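Local coordinates for acyl-coenzyme A oxidase acox-1.2 (Caenorhabditis elegans, PDB 5K3J), which catalyses the FAD-dependent desaturation of CoA-linked ascaroside side chains, the first step of peroxisomal beta-oxidation in the shaping of nematode pheromones, at residues 288-293 with 361-366; 349-354 with 533-538; 104-109 with 301-306. All blocks are in the same frame, centred on the assembly; numbering follows the deposited sequence.

Contact 1: residues 288-293 with 361-366. With 6QA (~{S}-[2-[3-[[(2~{R})-4-[[[(2~{R},3~{S},4~{R},5~{R})-5-(6-aminopurin-9-yl)-4-oxidanyl-3-phosphonooxy-oxolan-2-yl]methoxy-oxidanyl-phosphoryl]oxy-oxidanyl-phosphoryl]oxy-3,3-dimethyl-2-oxidanyl-butanoyl]amino]propanoylamino]ethyl] 5-[(2~{R},3~{R},5~{R},6~{S})-6-methyl-3,5-bis(oxidanyl)oxan-2-yl]oxypentanethioate), chain E.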
loop_
_atom_site.group_PDB
_atom_site.type_symbol
_atom_site.label_atom_id
_atom_site.label_comp_id
_atom_site.label_asym_id
_atom_site.label_seq_id
_atom_site.Cartn_x
_atom_site.Cartn_y
_atom_site.Cartn_z
ATOM N N GLY A 288 -17.796 8.073 -20.816
ATOM C CA GLY A 288 -16.698 8.779 -20.182
ATOM C C GLY A 288 -15.900 7.860 -19.281
ATOM O O GLY A 288 -14.675 7.954 -19.199
ATOM N N MET A 289 -16.605 6.958 -18.608
ATOM C CA MET A 289 -15.979 5.997 -17.711
ATOM C C MET A 289 -15.078 5.021 -18.459
ATOM O O MET A 289 -13.984 4.700 -17.997
ATOM C CB MET A 289 -17.046 5.227 -16.937
ATOM C CG MET A 289 -17.270 5.725 -15.523
ATOM S SD MET A 289 -18.994 5.568 -15.019
ATOM C CE MET A 289 -19.382 3.923 -15.615
ATOM N N VAL A 290 -15.549 4.555 -19.612
ATOM C CA VAL A 290 -14.819 3.578 -20.411
ATOM C C VAL A 290 -13.541 4.185 -20.987
ATOM O O VAL A 290 -12.549 3.484 -21.174
ATOM C CB VAL A 290 -15.714 3.012 -21.544
ATOM C CG1 VAL A 290 -14.928 2.088 -22.474
ATOM C CG2 VAL A 290 -16.899 2.273 -20.948
ATOM N N LYS A 291 -13.553 5.488 -21.246
ATOM C CA LYS A 291 -12.346 6.149 -21.732
ATOM C C LYS A 291 -11.240 6.053 -20.686
ATOM O O LYS A 291 -10.091 5.747 -21.012
ATOM C CB LYS A 291 -12.602 7.616 -22.079
ATOM C CG LYS A 291 -11.393 8.274 -22.723
ATOM C CD LYS A 291 -11.523 9.778 -22.773
ATOM C CE LYS A 291 -10.257 10.442 -22.252
ATOM N NZ LYS A 291 -9.029 9.935 -22.930
ATOM N N ILE A 292 -11.600 6.307 -19.431
ATOM C CA ILE A 292 -10.658 6.214 -18.322
ATOM C C ILE A 292 -10.131 4.791 -18.171
ATOM O O ILE A 292 -8.921 4.573 -18.159
ATOM C CB ILE A 292 -11.298 6.653 -16.990
ATOM C CG1 ILE A 292 -11.728 8.122 -17.056
ATOM C CG2 ILE A 292 -10.333 6.417 -15.834
ATOM C CD1 ILE A 292 -10.598 9.081 -17.365
ATOM N N ARG A 293 -11.049 3.831 -18.067
ATOM C CA ARG A 293 -10.700 2.422 -17.878
ATOM C C ARG A 293 -9.804 1.888 -18.988
ATOM O O ARG A 293 -8.857 1.142 -18.733
ATOM C CB ARG A 293 -11.964 1.565 -17.794
ATOM C CG ARG A 293 -12.802 1.780 -16.545
ATOM C CD ARG A 293 -14.138 1.059 -16.667
ATOM N NE ARG A 293 -14.986 1.269 -15.501
ATOM C CZ ARG A 293 -16.315 1.277 -15.533
ATOM N NH1 ARG A 293 -16.958 1.095 -16.678
ATOM N NH2 ARG A 293 -17.000 1.474 -14.419
ATOM N N HIS A 361 -6.819 2.731 -28.436
ATOM C CA HIS A 361 -7.122 2.998 -29.835
ATOM C C HIS A 361 -8.501 2.490 -30.243
ATOM O O HIS A 361 -9.230 3.186 -30.946
ATOM C CB HIS A 361 -6.050 2.391 -30.746
ATOM C CG HIS A 361 -5.793 3.193 -31.984
ATOM N ND1 HIS A 361 -6.435 2.947 -33.179
ATOM C CD2 HIS A 361 -4.972 4.247 -32.208
ATOM C CE1 HIS A 361 -6.015 3.811 -34.087
ATOM N NE2 HIS A 361 -5.128 4.610 -33.524
ATOM N N LEU A 362 -8.871 1.289 -29.804
ATOM C CA LEU A 362 -10.177 0.762 -30.187
ATOM C C LEU A 362 -11.297 1.403 -29.374
ATOM O O LEU A 362 -12.459 1.280 -29.734
ATOM C CB LEU A 362 -10.234 -0.774 -30.077
ATOM C CG LEU A 362 -9.691 -1.595 -28.911
ATOM C CD1 LEU A 362 -10.313 -1.185 -27.602
ATOM C CD2 LEU A 362 -9.932 -3.081 -29.160
ATOM N N TYR A 363 -10.965 2.090 -28.285
ATOM C CA TYR A 363 -11.996 2.872 -27.619
ATOM C C TYR A 363 -12.377 4.062 -28.477
ATOM O O TYR A 363 -13.553 4.296 -28.754
ATOM C CB TYR A 363 -11.564 3.381 -26.248
ATOM C CG TYR A 363 -12.546 4.412 -25.738
ATOM C CD1 TYR A 363 -13.809 4.033 -25.304
ATOM C CD2 TYR A 363 -12.231 5.765 -25.735
ATOM C CE1 TYR A 363 -14.723 4.968 -24.856
ATOM C CE2 TYR A 363 -13.139 6.707 -25.295
ATOM C CZ TYR A 363 -14.383 6.304 -24.852
ATOM O OH TYR A 363 -15.295 7.232 -24.406
ATOM N N SER A 364 -11.365 4.821 -28.882
ATOM C CA SER A 364 -11.575 6.030 -29.666
ATOM C C SER A 364 -11.991 5.707 -31.099
ATOM O O SER A 364 -12.235 6.611 -31.899
ATOM C CB SER A 364 -10.311 6.896 -29.660
ATOM O OG SER A 364 -9.214 6.220 -30.245
ATOM N N GLN A 365 -12.068 4.419 -31.422
ATOM C CA GLN A 365 -12.609 3.993 -32.707
ATOM C C GLN A 365 -13.981 3.361 -32.548
ATOM O O GLN A 365 -14.846 3.523 -33.407
ATOM C CB GLN A 365 -11.660 3.025 -33.405
ATOM C CG GLN A 365 -10.620 3.731 -34.240
ATOM C CD GLN A 365 -11.223 4.755 -35.186
ATOM O OE1 GLN A 365 -12.285 4.537 -35.772
ATOM N NE2 GLN A 365 -10.544 5.887 -35.335
ATOM N N LEU A 366 -14.187 2.656 -31.440
ATOM C CA LEU A 366 -15.527 2.219 -31.063
ATOM C C LEU A 366 -16.239 3.392 -30.394
ATOM O O LEU A 366 -17.165 3.216 -29.607
ATOM C CB LEU A 366 -15.478 0.996 -30.143
ATOM C CG LEU A 366 -14.968 -0.289 -30.810
ATOM C CD1 LEU A 366 -14.375 -1.254 -29.789
ATOM C CD2 LEU A 366 -16.077 -0.964 -31.609
HETATM P P26 6QA E . -25.932 -0.061 -13.579
HETATM P P29 6QA E . -27.777 -2.107 -14.810
HETATM P P50 6QA E . -25.623 -8.101 -17.755
HETATM O O01 6QA E . -6.018 8.430 -13.145
HETATM C C02 6QA E . -7.177 9.022 -13.772
HETATM C C03 6QA E . -7.936 9.622 -12.577
HETATM O O04 6QA E . -9.200 9.974 -12.909
HETATM C C05 6QA E . -10.125 8.935 -12.970
HETATM C C06 6QA E . -11.257 9.246 -11.952
HETATM C C07 6QA E . -12.570 8.657 -12.519
HETATM C C08 6QA E . -13.750 9.414 -11.913
HETATM C C09 6QA E . -14.654 8.499 -11.197
HETATM S S10 6QA E . -16.442 8.668 -11.704
HETATM C C11 6QA E . -17.229 7.100 -12.166
HETATM C C12 6QA E . -16.513 5.854 -11.733
HETATM N N13 6QA E . -17.456 5.019 -11.088
HETATM C C14 6QA E . -17.814 3.724 -11.629
HETATM C C15 6QA E . -18.853 2.817 -10.879
HETATM C C16 6QA E . -20.022 2.518 -11.877
HETATM N N17 6QA E . -20.394 1.090 -11.865
HETATM C C18 6QA E . -21.750 0.734 -12.306
HETATM C C19 6QA E . -22.166 -0.735 -12.309
HETATM O O20 6QA E . -21.155 -1.505 -11.698
HETATM C C21 6QA E . -22.407 -1.258 -13.753
HETATM C C22 6QA E . -22.977 -2.725 -13.517
HETATM C C23 6QA E . -21.059 -1.217 -14.546
HETATM C C24 6QA E . -23.436 -0.486 -14.573
HETATM O O25 6QA E . -24.777 -0.973 -14.357
HETATM O O27 6QA E . -25.569 0.248 -12.119
HETATM O O28 6QA E . -27.368 -0.980 -13.653
HETATM O O30 6QA E . -28.904 -1.499 -15.651
HETATM O O31 6QA E . -26.414 -2.497 -15.713
HETATM C C32 6QA E . -25.968 -3.794 -15.841
HETATM C C33 6QA E . -26.374 -4.287 -17.292
HETATM O O34 6QA E . -26.160 -3.374 -18.160
HETATM C C35 6QA E . -24.978 -3.844 -19.174
HETATM N N36 6QA E . -23.931 -2.810 -19.186
HETATM C C37 6QA E . -23.429 -2.188 -18.116
HETATM N N38 6QA E . -22.503 -1.296 -18.468
HETATM C C39 6QA E . -22.395 -1.330 -19.828
HETATM C C40 6QA E . -23.303 -2.282 -20.291
HETATM N N41 6QA E . -23.401 -2.512 -21.628
HETATM C C42 6QA E . -22.629 -1.835 -22.479
HETATM N N43 6QA E . -21.743 -0.903 -22.069
HETATM C C44 6QA E . -21.598 -0.623 -20.774
HETATM N N45 6QA E . -20.635 0.390 -20.328
HETATM C C46 6QA E . -24.539 -4.997 -18.770
HETATM O O47 6QA E . -24.564 -5.989 -19.894
HETATM C C48 6QA E . -25.466 -5.475 -17.656
HETATM O O49 6QA E . -26.237 -6.560 -18.058
HETATM O O51 6QA E . -26.527 -8.799 -16.783
HETATM O O52 6QA E . -24.205 -7.994 -17.171
HETATM O O53 6QA E . -25.533 -8.865 -19.048
HETATM O O54 6QA E . -28.277 -3.356 -14.127
HETATM O O55 6QA E . -26.150 1.243 -14.324
HETATM O O56 6QA E . -22.517 1.589 -12.639
HETATM O O57 6QA E . -17.343 3.324 -12.641
HETATM O O58 6QA E . -14.172 7.756 -10.351
HETATM O O59 6QA E . -7.271 10.813 -12.078
HETATM C C60 6QA E . -7.095 11.809 -13.092
HETATM C C61 6QA E . -6.480 12.969 -12.343
HETATM C C62 6QA E . -6.241 11.257 -14.264
HETATM C C63 6QA E . -6.787 10.004 -14.803
HETATM O O64 6QA E . -6.218 12.251 -15.349
#
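Helix 287-315 and helix 343-363 come together where the CA atoms of Lys291 and Tyr363 lie 6.7 Å apart, and a single tyrosine ring fills the interval between the two backbones. Both belong to the helical C-alpha1 domain of the acyl-CoA oxidase fold, and the first of them also lines the substrate pocket. The ring of Tyr363 is laid against the helix with one face over the backbone: Lys291 CA stands 3.8 Å from the ring centroid and only 17° off its normal, a CH-pi contact. Lys291 extends away from its backbone N (chi1 -174°) and runs on past one rim, CB 3.4 Å and CG 3.5 Å from Tyr363 CE2, before its bent chain leads NZ away to a salt bridge with Glu93. The other rim is held by Val290, whose CG1 packs 3.6 Å from Tyr363 CD1. Tyr363 OH is hydrogen-bonded to Ser287 OG, just before segment 288-293, which satisfies the polar end of the ring. Replacing Tyr363 by an alanine would probably open a gap beneath Val290 and Lys291 and leave Ser287 OG without this mate. The helix face turned away from the ring meets the ascaroside-CoA: Ile292 CG2 touches C05 of the acyl chain, and Met289 CG lies 3.6 Å from C11 of the pantetheine arm. One turn beyond Met289, the substrate-binding Arg293 brings NH2 to 2.6 Å from the amide oxygen O57 of the ligand.

Contact 2: residues 349-354 with 533-538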
loop_
_atom_site.group_PDB
_atom_site.type_symbol
_atom_site.label_atom_id
_atom_site.label_comp_id
_atom_site.label_asym_id
_atom_site.label_seq_id
_atom_site.Cartn_x
_atom_site.Cartn_y
_atom_site.Cartn_z
ATOM N N ALA A 349 5.244 -3.440 -16.447
ATOM C CA ALA A 349 5.155 -2.043 -16.855
ATOM C C ALA A 349 5.130 -1.920 -18.375
ATOM O O ALA A 349 4.333 -1.164 -18.932
ATOM C CB ALA A 349 6.309 -1.248 -16.281
ATOM N N TYR A 350 6.013 -2.664 -19.036
ATOM C CA TYR A 350 6.021 -2.739 -20.490
ATOM C C TYR A 350 4.761 -3.422 -21.008
ATOM O O TYR A 350 4.114 -2.928 -21.931
ATOM C CB TYR A 350 7.262 -3.487 -20.986
ATOM C CG TYR A 350 8.518 -2.647 -21.013
ATOM C CD1 TYR A 350 9.430 -2.695 -19.969
ATOM C CD2 TYR A 350 8.791 -1.805 -22.082
ATOM C CE1 TYR A 350 10.580 -1.931 -19.986
ATOM C CE2 TYR A 350 9.939 -1.034 -22.111
ATOM C CZ TYR A 350 10.831 -1.102 -21.059
ATOM O OH TYR A 350 11.974 -0.339 -21.078
ATOM N N ALA A 351 4.418 -4.556 -20.403
ATOM C CA ALA A 351 3.272 -5.347 -20.840
ATOM C C ALA A 351 1.973 -4.559 -20.721
ATOM O O ALA A 351 1.124 -4.614 -21.613
ATOM C CB ALA A 351 3.181 -6.637 -20.039
ATOM N N PHE A 352 1.824 -3.825 -19.623
ATOM C CA PHE A 352 0.616 -3.034 -19.392
ATOM C C PHE A 352 0.482 -1.921 -20.428
ATOM O O PHE A 352 -0.598 -1.688 -20.967
ATOM C CB PHE A 352 0.607 -2.420 -17.984
ATOM C CG PHE A 352 0.522 -3.428 -16.871
ATOM C CD1 PHE A 352 0.223 -4.754 -17.133
ATOM C CD2 PHE A 352 0.739 -3.044 -15.556
ATOM C CE1 PHE A 352 0.149 -5.677 -16.112
ATOM C CE2 PHE A 352 0.666 -3.962 -14.531
ATOM C CZ PHE A 352 0.371 -5.280 -14.809
ATOM N N ILE A 353 1.592 -1.236 -20.694
ATOM C CA ILE A 353 1.605 -0.086 -21.595
ATOM C C ILE A 353 1.224 -0.480 -23.021
ATOM O O ILE A 353 0.448 0.216 -23.680
ATOM C CB ILE A 353 2.989 0.599 -21.587
ATOM C CG1 ILE A 353 3.158 1.409 -20.301
ATOM C CG2 ILE A 353 3.167 1.503 -22.802
ATOM C CD1 ILE A 353 4.570 1.887 -20.061
ATOM N N PHE A 354 1.756 -1.607 -23.486
ATOM C CA PHE A 354 1.428 -2.112 -24.816
ATOM C C PHE A 354 -0.019 -2.581 -24.860
ATOM O O PHE A 354 -0.704 -2.434 -25.873
ATOM C CB PHE A 354 2.369 -3.250 -25.209
ATOM C CG PHE A 354 3.812 -2.843 -25.272
ATOM C CD1 PHE A 354 4.163 -1.573 -25.691
ATOM C CD2 PHE A 354 4.818 -3.723 -24.903
ATOM C CE1 PHE A 354 5.482 -1.188 -25.747
ATOM C CE2 PHE A 354 6.143 -3.344 -24.957
ATOM C CZ PHE A 354 6.475 -2.072 -25.380
ATOM N N LEU A 533 -4.297 -13.182 -19.573
ATOM C CA LEU A 533 -4.068 -13.767 -20.885
ATOM C C LEU A 533 -3.945 -12.667 -21.929
ATOM O O LEU A 533 -3.052 -12.704 -22.775
ATOM C CB LEU A 533 -5.197 -14.735 -21.254
ATOM C CG LEU A 533 -5.354 -15.137 -22.724
ATOM C CD1 LEU A 533 -4.093 -15.793 -23.275
ATOM C CD2 LEU A 533 -6.549 -16.062 -22.897
ATOM N N PHE A 534 -4.839 -11.684 -21.856
ATOM C CA PHE A 534 -4.862 -10.596 -22.829
ATOM C C PHE A 534 -3.609 -9.731 -22.759
ATOM O O PHE A 534 -3.043 -9.371 -23.790
ATOM C CB PHE A 534 -6.100 -9.722 -22.624
ATOM C CG PHE A 534 -6.241 -8.629 -23.646
ATOM C CD1 PHE A 534 -6.922 -8.854 -24.831
ATOM C CD2 PHE A 534 -5.689 -7.377 -23.422
ATOM C CE1 PHE A 534 -7.048 -7.853 -25.774
ATOM C CE2 PHE A 534 -5.811 -6.375 -24.358
ATOM C CZ PHE A 534 -6.494 -6.613 -25.539
ATOM N N ILE A 535 -3.201 -9.383 -21.542
ATOM C CA ILE A 535 -2.000 -8.580 -21.323
ATOM C C ILE A 535 -0.791 -9.225 -21.997
ATOM O O ILE A 535 0.030 -8.545 -22.615
ATOM C CB ILE A 535 -1.719 -8.388 -19.816
ATOM C CG1 ILE A 535 -2.828 -7.551 -19.174
ATOM C CG2 ILE A 535 -0.370 -7.719 -19.594
ATOM C CD1 ILE A 535 -2.870 -7.634 -17.664
ATOM N N ILE A 536 -0.708 -10.548 -21.890
ATOM C CA ILE A 536 0.366 -11.319 -22.503
ATOM C C ILE A 536 0.324 -11.244 -24.032
ATOM O O ILE A 536 1.340 -10.963 -24.672
ATOM C CB ILE A 536 0.298 -12.788 -22.061
ATOM C CG1 ILE A 536 0.582 -12.893 -20.563
ATOM C CG2 ILE A 536 1.284 -13.633 -22.847
ATOM C CD1 ILE A 536 0.505 -14.299 -20.026
ATOM N N GLU A 537 -0.852 -11.494 -24.605
ATOM C CA GLU A 537 -1.036 -11.442 -26.054
ATOM C C GLU A 537 -0.680 -10.073 -26.611
ATOM O O GLU A 537 0.052 -9.956 -27.596
ATOM C CB GLU A 537 -2.481 -11.778 -26.428
ATOM C CG GLU A 537 -2.958 -13.135 -25.968
ATOM C CD GLU A 537 -4.323 -13.474 -26.524
ATOM O OE1 GLU A 537 -5.329 -12.995 -25.959
ATOM O OE2 GLU A 537 -4.387 -14.209 -27.533
ATOM N N ALA A 538 -1.221 -9.043 -25.968
ATOM C CA ALA A 538 -0.963 -7.657 -26.339
ATOM C C ALA A 538 0.533 -7.367 -26.384
ATOM O O ALA A 538 1.025 -6.728 -27.316
ATOM C CB ALA A 538 -1.652 -6.719 -25.362
#
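Ile535 of helix 520-543 meets Ala351 and Phe352 of helix 343-363 at a nearly perpendicular helix crossing: the local axes approach to 8.3 Å at an angle of 87°. The packing is of the all-helical kind that fills the interior of the C-terminal half of acyl-CoA oxidases, and no hydrogen bond spans it. From its CB, which faces the other helix, Ile535 splits into two prongs. CG2, anti to the backbone N, is thrust into the angle between two partners, 3.7 Å from Ala351 CB and 3.9 Å from Phe352 CD1, and it reaches the ring at its edge, in the ring plane. The other branch passes through CG1 to its tip, CD1, which lies 3.9 Å from Phe352 CE1; the two methyls thus grip neighbouring positions along one rim of the phenyl group. Phe352 leaves its helix heading away from Ile535, yet with CG opposite the carbonyl carbon and beside the backbone N (chi1 -66°) the ring swings back to meet it. One turn farther along each helix the backbones stay equally near, CA atoms 6.2 Å apart for Ala351-Ile535 and Phe354-Ala538 alike, but the atoms touch more loosely, Phe354 CB lying 4.3 Å from Ala538 O. The small side chains of Ala351 and Ala538 both point into the crossing. Helix 379-405 places Leu388 on Ile535 and Glu395 and Thr396 on Phe352, while helix 549-569 sets His562 against Ala351, so that both pack against the crossing, with a bound ATP about 10 Å from the Ile535 side chain.

Contact 3: residues 104-109 with 301-306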
loop_
_atom_site.group_PDB
_atom_site.type_symbol
_atom_site.label_atom_id
_atom_site.label_comp_id
_atom_site.label_asym_id
_atom_site.label_seq_id
_atom_site.Cartn_x
_atom_site.Cartn_y
_atom_site.Cartn_z
ATOM N N ILE A 104 3.316 19.708 -13.824
ATOM C CA ILE A 104 2.428 19.687 -12.664
ATOM C C ILE A 104 2.707 18.508 -11.733
ATOM O O ILE A 104 3.061 18.691 -10.567
ATOM C CB ILE A 104 0.943 19.647 -13.083
ATOM C CG1 ILE A 104 0.617 20.799 -14.039
ATOM C CG2 ILE A 104 0.042 19.735 -11.862
ATOM C CD1 ILE A 104 0.666 22.182 -13.401
ATOM N N GLY A 105 2.538 17.296 -12.247
ATOM C CA GLY A 105 2.723 16.109 -11.439
ATOM C C GLY A 105 1.433 15.330 -11.279
ATOM O O GLY A 105 0.456 15.560 -11.998
ATOM N N TYR A 106 1.425 14.417 -10.317
ATOM C CA TYR A 106 0.302 13.513 -10.150
ATOM C C TYR A 106 -0.632 13.919 -9.013
ATOM O O TYR A 106 -1.753 13.422 -8.929
ATOM C CB TYR A 106 0.807 12.098 -9.897
ATOM C CG TYR A 106 1.862 11.607 -10.860
ATOM C CD1 TYR A 106 1.833 11.950 -12.209
ATOM C CD2 TYR A 106 2.889 10.788 -10.415
ATOM C CE1 TYR A 106 2.807 11.488 -13.081
ATOM C CE2 TYR A 106 3.858 10.326 -11.276
ATOM C CZ TYR A 106 3.812 10.678 -12.609
ATOM O OH TYR A 106 4.773 10.224 -13.482
ATOM N N GLU A 107 -0.183 14.828 -8.153
ATOM C CA GLU A 107 -0.887 15.092 -6.901
ATOM C C GLU A 107 -2.135 15.964 -7.049
ATOM O O GLU A 107 -2.867 16.168 -6.080
ATOM C CB GLU A 107 0.072 15.723 -5.896
ATOM C CG GLU A 107 1.381 14.970 -5.783
ATOM C CD GLU A 107 2.098 15.240 -4.480
ATOM O OE1 GLU A 107 1.434 15.675 -3.515
ATOM O OE2 GLU A 107 3.326 15.013 -4.422
ATOM N N GLY A 108 -2.382 16.474 -8.252
ATOM C CA GLY A 108 -3.632 17.154 -8.541
ATOM C C GLY A 108 -3.501 18.619 -8.908
ATOM O O GLY A 108 -2.557 19.297 -8.497
ATOM N N HIS A 109 -4.467 19.100 -9.686
ATOM C CA HIS A 109 -4.516 20.491 -10.120
ATOM C C HIS A 109 -5.956 20.834 -10.518
ATOM O O HIS A 109 -6.753 19.932 -10.781
ATOM C CB HIS A 109 -3.547 20.725 -11.281
ATOM C CG HIS A 109 -3.841 19.896 -12.492
ATOM N ND1 HIS A 109 -4.622 20.350 -13.533
ATOM C CD2 HIS A 109 -3.460 18.641 -12.827
ATOM C CE1 HIS A 109 -4.706 19.411 -14.458
ATOM N NE2 HIS A 109 -4.011 18.363 -14.055
ATOM N N GLY A 301 0.670 1.680 -16.147
ATOM C CA GLY A 301 1.902 1.119 -16.655
ATOM C C GLY A 301 3.049 2.094 -16.452
ATOM O O GLY A 301 4.194 1.684 -16.252
ATOM N N LEU A 302 2.737 3.389 -16.457
ATOM C CA LEU A 302 3.763 4.431 -16.376
ATOM C C LEU A 302 4.145 4.810 -14.937
ATOM O O LEU A 302 5.329 4.999 -14.656
ATOM C CB LEU A 302 3.311 5.676 -17.143
ATOM C CG LEU A 302 3.337 5.516 -18.666
ATOM C CD1 LEU A 302 2.670 6.686 -19.379
ATOM C CD2 LEU A 302 4.770 5.346 -19.152
ATOM N N PHE A 303 3.164 4.929 -14.042
ATOM C CA PHE A 303 3.431 5.082 -12.608
ATOM C C PHE A 303 4.423 4.023 -12.130
ATOM O O PHE A 303 5.381 4.316 -11.415
ATOM C CB PHE A 303 2.149 4.932 -11.794
ATOM C CG PHE A 303 1.199 6.086 -11.899
ATOM C CD1 PHE A 303 1.635 7.398 -11.810
ATOM C CD2 PHE A 303 -0.157 5.845 -12.059
ATOM C CE1 PHE A 303 0.726 8.446 -11.889
ATOM C CE2 PHE A 303 -1.062 6.883 -12.140
ATOM C CZ PHE A 303 -0.618 8.188 -12.055
ATOM N N LEU A 304 4.150 2.782 -12.522
ATOM C CA LEU A 304 4.948 1.627 -12.136
ATOM C C LEU A 304 6.353 1.747 -12.699
ATOM O O LEU A 304 7.328 1.438 -12.017
ATOM C CB LEU A 304 4.290 0.336 -12.623
ATOM C CG LEU A 304 4.935 -0.986 -12.223
ATOM C CD1 LEU A 304 5.237 -0.975 -10.741
ATOM C CD2 LEU A 304 4.012 -2.142 -12.573
ATOM N N ALA A 305 6.457 2.195 -13.945
ATOM C CA ALA A 305 7.758 2.457 -14.538
ATOM C C ALA A 305 8.487 3.534 -13.739
ATOM O O ALA A 305 9.687 3.434 -13.494
ATOM C CB ALA A 305 7.600 2.872 -15.984
ATOM N N HIS A 306 7.741 4.559 -13.338
ATOM C CA HIS A 306 8.257 5.649 -12.518
ATOM C C HIS A 306 8.863 5.115 -11.220
ATOM O O HIS A 306 9.965 5.503 -10.832
ATOM C CB HIS A 306 7.127 6.649 -12.233
ATOM C CG HIS A 306 7.545 7.871 -11.472
ATOM N ND1 HIS A 306 6.915 9.085 -11.630
ATOM C CD2 HIS A 306 8.500 8.063 -10.532
ATOM C CE1 HIS A 306 7.473 9.977 -10.834
ATOM N NE2 HIS A 306 8.439 9.385 -10.156
#
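Tyr106 is met by two aromatic residues of helix 287-315, one over its ring face and one at its rim. Phe303 comes edge first: Phe303 CE1 sits over the centre of the tyrosine ring, 3.5 Å from Tyr106 CG, in a T-shaped pair whose planes stand at 84° with centroids 4.8 Å apart. His306, one turn on, meets the phenol at its oxygen end, where Tyr106 OH and His306 ND1 share a hydrogen bond of 3.1 Å. That bond lies in the plane of the imidazole, and the histidine's first torsion (chi1 -176°), turning CG from the backbone N, holds the ring out toward the tyrosine. The three rings make an aromatic cluster joining the N-terminal helical domain of the acyl-CoA oxidase to the long first helix of its C-alpha1 domain. Both polar groups have further partners: Tyr106 OH also bonds Gln614 NE2, and His306 NE2 bonds the backbone O of Leu615, fixing the rotation of the imidazole from its other nitrogen. Ile424 of helix 418-426 touches both Tyr106 and Phe303. The loop bearing Tyr106 turns at Gly105, whose phi of 116° follows the exit from helix 93-103, and is tied down beyond it by a salt bridge from Glu107 OE1 to Lys69. The side chain of Phe303 is about 4 Å from that of Glu299, which matters for substrate specificity, and about 5 Å from the bound ascaroside-CoA.

In the fold
All three contacts are buried, and they differ mainly in chemistry. Contact 2, set among crossing helices, has apolar side-chain contacts and no hydrogen bond across it. Contact 1 adds a ring lying on a backbone and polar groups tied off at its margins; contact 3 is the one with a hydrogen bond between its segments, and joins a loop to a helix instead of two helices. Helix 287-315 serves contacts 1 and 3, whose centres are 20 Å apart, and carries substrate-pocket residues near both; helix 343-363 serves contacts 1 and 2. Contacts 2 and 3 touch directly, Ile353 CD1 packing 3.6 Å from Leu302 CD2, so these two long helices also meet there.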